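Local coordinates for putative uncharacterized protein (Wolbachia pipientis, PDB 3F4S), which probably acts as a DsbA-like thiol-disulfide oxidoreductase of the thioredoxin fold, introducing disulfide bonds into substrate proteins, at residues P40-E45 and K74-F79. The protein carries 1 engineered substitution. Numbering follows the deposited sequence.
Sequences PILMIE and KMLYIF
Tyr-77 OH donates a hydrogen bond of 2.6 Å to Glu-45 OE1. The hydroxyl approaches from above the carboxylate plane, 47° out of it. OE1 itself sits at the edge of the tyrosine ring, and the carboxylate and ring planes are 61° apart. Glu-45 CG lies anti to the backbone N (chi1 173°), and the extended chain beyond it carries the carboxylate out to the Tyr-77 hydroxyl. The other oxygen, OE2, is hydrogen-bonded to His-58 NE2 and lies 3.8 Å from Phe-79 CE1, at the edge of that ring.

Further back on the same face, Met-43 SD meets the Tyr-77 ring at its edge, a Met-aromatic contact with SD 3.7 Å from CD1. Met-75 SD then packs 3.8 Å from Met-43 CB. Helices 62-70 and 199-216 contribute side chains to this face. On the other face Leu-42 CD1 touches Ile-78 CD1 at 3.8 Å and also reaches Leu-76 CG.

The backbones pair as parallel strands in the central sheet of the thioredoxin fold. Five hydrogen bonds join them, from Ile-41 N to Lys-74 O through Glu-45 N to Ile-78 O. The connection between the strands is largely helical and carries the CxxC cysteines, Cys-51 and Cys-54.

Glu-45 is a buried acid near this disulfide. Its bonds to Tyr-77 and His-58, one to each oxygen, hold the carboxylate in a set orientation there.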
loop_
_atom_site.group_PDB
_atom_site.type_symbol
_atom_site.label_atom_id
_atom_site.label_comp_id
_atom_site.label_asym_id
_atom_site.label_seq_id
_atom_site.Cartn_x
_atom_site.Cartn_y
_atom_site.Cartn_z
ATOM N N PRO A 40 4.537 -17.388 2.627
ATOM C CA PRO A 40 4.134 -17.768 3.987
ATOM C C PRO A 40 3.534 -16.610 4.783
ATOM O O PRO A 40 2.609 -16.847 5.564
ATOM C CB PRO A 40 5.448 -18.220 4.633
ATOM C CG PRO A 40 6.326 -18.579 3.509
ATOM C CD PRO A 40 5.947 -17.711 2.355
ATOM N N ILE A 41 4.042 -15.390 4.593
ATOM C CA ILE A 41 3.615 -14.248 5.394
ATOM C C ILE A 41 2.880 -13.234 4.528
ATOM O O ILE A 41 3.169 -13.100 3.341
ATOM C CB ILE A 41 4.820 -13.563 6.087
ATOM C CG1 ILE A 41 5.572 -14.581 6.953
ATOM C CG2 ILE A 41 4.377 -12.349 6.912
ATOM C CD1 ILE A 41 4.689 -15.303 7.959
ATOM N N LEU A 42 1.925 -12.531 5.132
ATOM C CA LEU A 42 1.152 -11.502 4.447
ATOM C C LEU A 42 1.297 -10.162 5.158
ATOM O O LEU A 42 1.145 -10.085 6.375
ATOM C CB LEU A 42 -0.329 -11.886 4.418
ATOM C CG LEU A 42 -1.299 -10.781 3.981
ATOM C CD1 LEU A 42 -0.971 -10.316 2.572
ATOM C CD2 LEU A 42 -2.747 -11.261 4.072
ATOM N N MET A 43 1.581 -9.110 4.396
ATOM C CA MET A 43 1.541 -7.748 4.919
ATOM C C MET A 43 0.545 -6.925 4.118
ATOM O O MET A 43 0.638 -6.846 2.893
ATOM C CB MET A 43 2.914 -7.071 4.862
ATOM C CG MET A 43 2.852 -5.552 5.078
ATOM S SD MET A 43 4.451 -4.733 4.952
ATOM C CE MET A 43 5.246 -5.315 6.444
ATOM N N ILE A 44 -0.412 -6.321 4.816
ATOM C CA ILE A 44 -1.328 -5.366 4.209
ATOM C C ILE A 44 -1.005 -4.007 4.795
ATOM O O ILE A 44 -0.954 -3.853 6.008
ATOM C CB ILE A 44 -2.800 -5.718 4.517
ATOM C CG1 ILE A 44 -3.163 -7.069 3.892
ATOM C CG2 ILE A 44 -3.746 -4.612 4.020
ATOM C CD1 ILE A 44 -4.492 -7.642 4.376
ATOM N N GLU A 45 -0.752 -3.032 3.932
ATOM C CA GLU A 45 -0.463 -1.679 4.371
ATOM C C GLU A 45 -1.544 -0.729 3.872
ATOM O O GLU A 45 -1.888 -0.745 2.688
ATOM C CB GLU A 45 0.897 -1.213 3.831
ATOM C CG GLU A 45 1.167 0.254 4.123
ATOM C CD GLU A 45 2.473 0.777 3.517
ATOM O OE1 GLU A 45 3.254 -0.020 2.946
ATOM O OE2 GLU A 45 2.722 1.997 3.619
ATOM N N LYS A 74 9.307 -14.630 0.855
ATOM C CA LYS A 74 8.886 -14.897 2.226
ATOM C C LYS A 74 7.545 -14.258 2.546
ATOM O O LYS A 74 6.806 -14.747 3.394
ATOM C CB LYS A 74 9.942 -14.426 3.233
ATOM C CG LYS A 74 11.192 -15.302 3.269
ATOM C CD LYS A 74 12.186 -14.791 4.299
ATOM C CE LYS A 74 13.401 -15.696 4.387
ATOM N NZ LYS A 74 14.289 -15.311 5.520
ATOM N N MET A 75 7.235 -13.162 1.864
ATOM C CA MET A 75 6.093 -12.339 2.243
ATOM C C MET A 75 5.382 -11.745 1.035
ATOM O O MET A 75 6.021 -11.224 0.118
ATOM C CB MET A 75 6.555 -11.212 3.175
ATOM C CG MET A 75 5.433 -10.339 3.732
ATOM S SD MET A 75 6.041 -9.170 4.968
ATOM C CE MET A 75 6.698 -7.878 3.912
ATOM N N LEU A 76 4.053 -11.836 1.054
ATOM C CA LEU A 76 3.192 -11.188 0.070
ATOM C C LEU A 76 2.810 -9.800 0.577
ATOM O O LEU A 76 2.373 -9.655 1.718
ATOM C CB LEU A 76 1.929 -12.023 -0.149
ATOM C CG LEU A 76 0.815 -11.417 -1.008
ATOM C CD1 LEU A 76 1.319 -11.134 -2.411
ATOM C CD2 LEU A 76 -0.414 -12.333 -1.047
ATOM N N TYR A 77 2.969 -8.786 -0.268
ATOM C CA TYR A 77 2.696 -7.402 0.126
ATOM C C TYR A 77 1.496 -6.837 -0.622
ATOM O O TYR A 77 1.455 -6.851 -1.858
ATOM C CB TYR A 77 3.936 -6.541 -0.124
ATOM C CG TYR A 77 3.755 -5.055 0.061
ATOM C CD1 TYR A 77 3.645 -4.498 1.330
ATOM C CD2 TYR A 77 3.738 -4.196 -1.038
ATOM C CE1 TYR A 77 3.502 -3.127 1.501
ATOM C CE2 TYR A 77 3.587 -2.827 -0.879
ATOM C CZ TYR A 77 3.473 -2.294 0.392
ATOM O OH TYR A 77 3.341 -0.930 0.554
ATOM N N ILE A 78 0.524 -6.336 0.137
ATOM C CA ILE A 78 -0.674 -5.736 -0.431
ATOM C C ILE A 78 -0.840 -4.314 0.081
ATOM O O ILE A 78 -1.127 -4.099 1.263
ATOM C CB ILE A 78 -1.933 -6.541 -0.070
ATOM C CG1 ILE A 78 -1.808 -7.981 -0.574
ATOM C CG2 ILE A 78 -3.179 -5.855 -0.627
ATOM C CD1 ILE A 78 -3.029 -8.849 -0.309
ATOM N N PHE A 79 -0.656 -3.347 -0.814
ATOM C CA PHE A 79 -0.814 -1.938 -0.487
ATOM C C PHE A 79 -2.239 -1.527 -0.816
ATOM O O PHE A 79 -2.728 -1.798 -1.918
ATOM C CB PHE A 79 0.159 -1.088 -1.308
ATOM C CG PHE A 79 0.094 0.383 -0.992
ATOM C CD1 PHE A 79 0.565 0.863 0.218
ATOM C CD2 PHE A 79 -0.438 1.284 -1.900
ATOM C CE1 PHE A 79 0.510 2.210 0.521
ATOM C CE2 PHE A 79 -0.497 2.640 -1.606
ATOM C CZ PHE A 79 -0.021 3.103 -0.388
#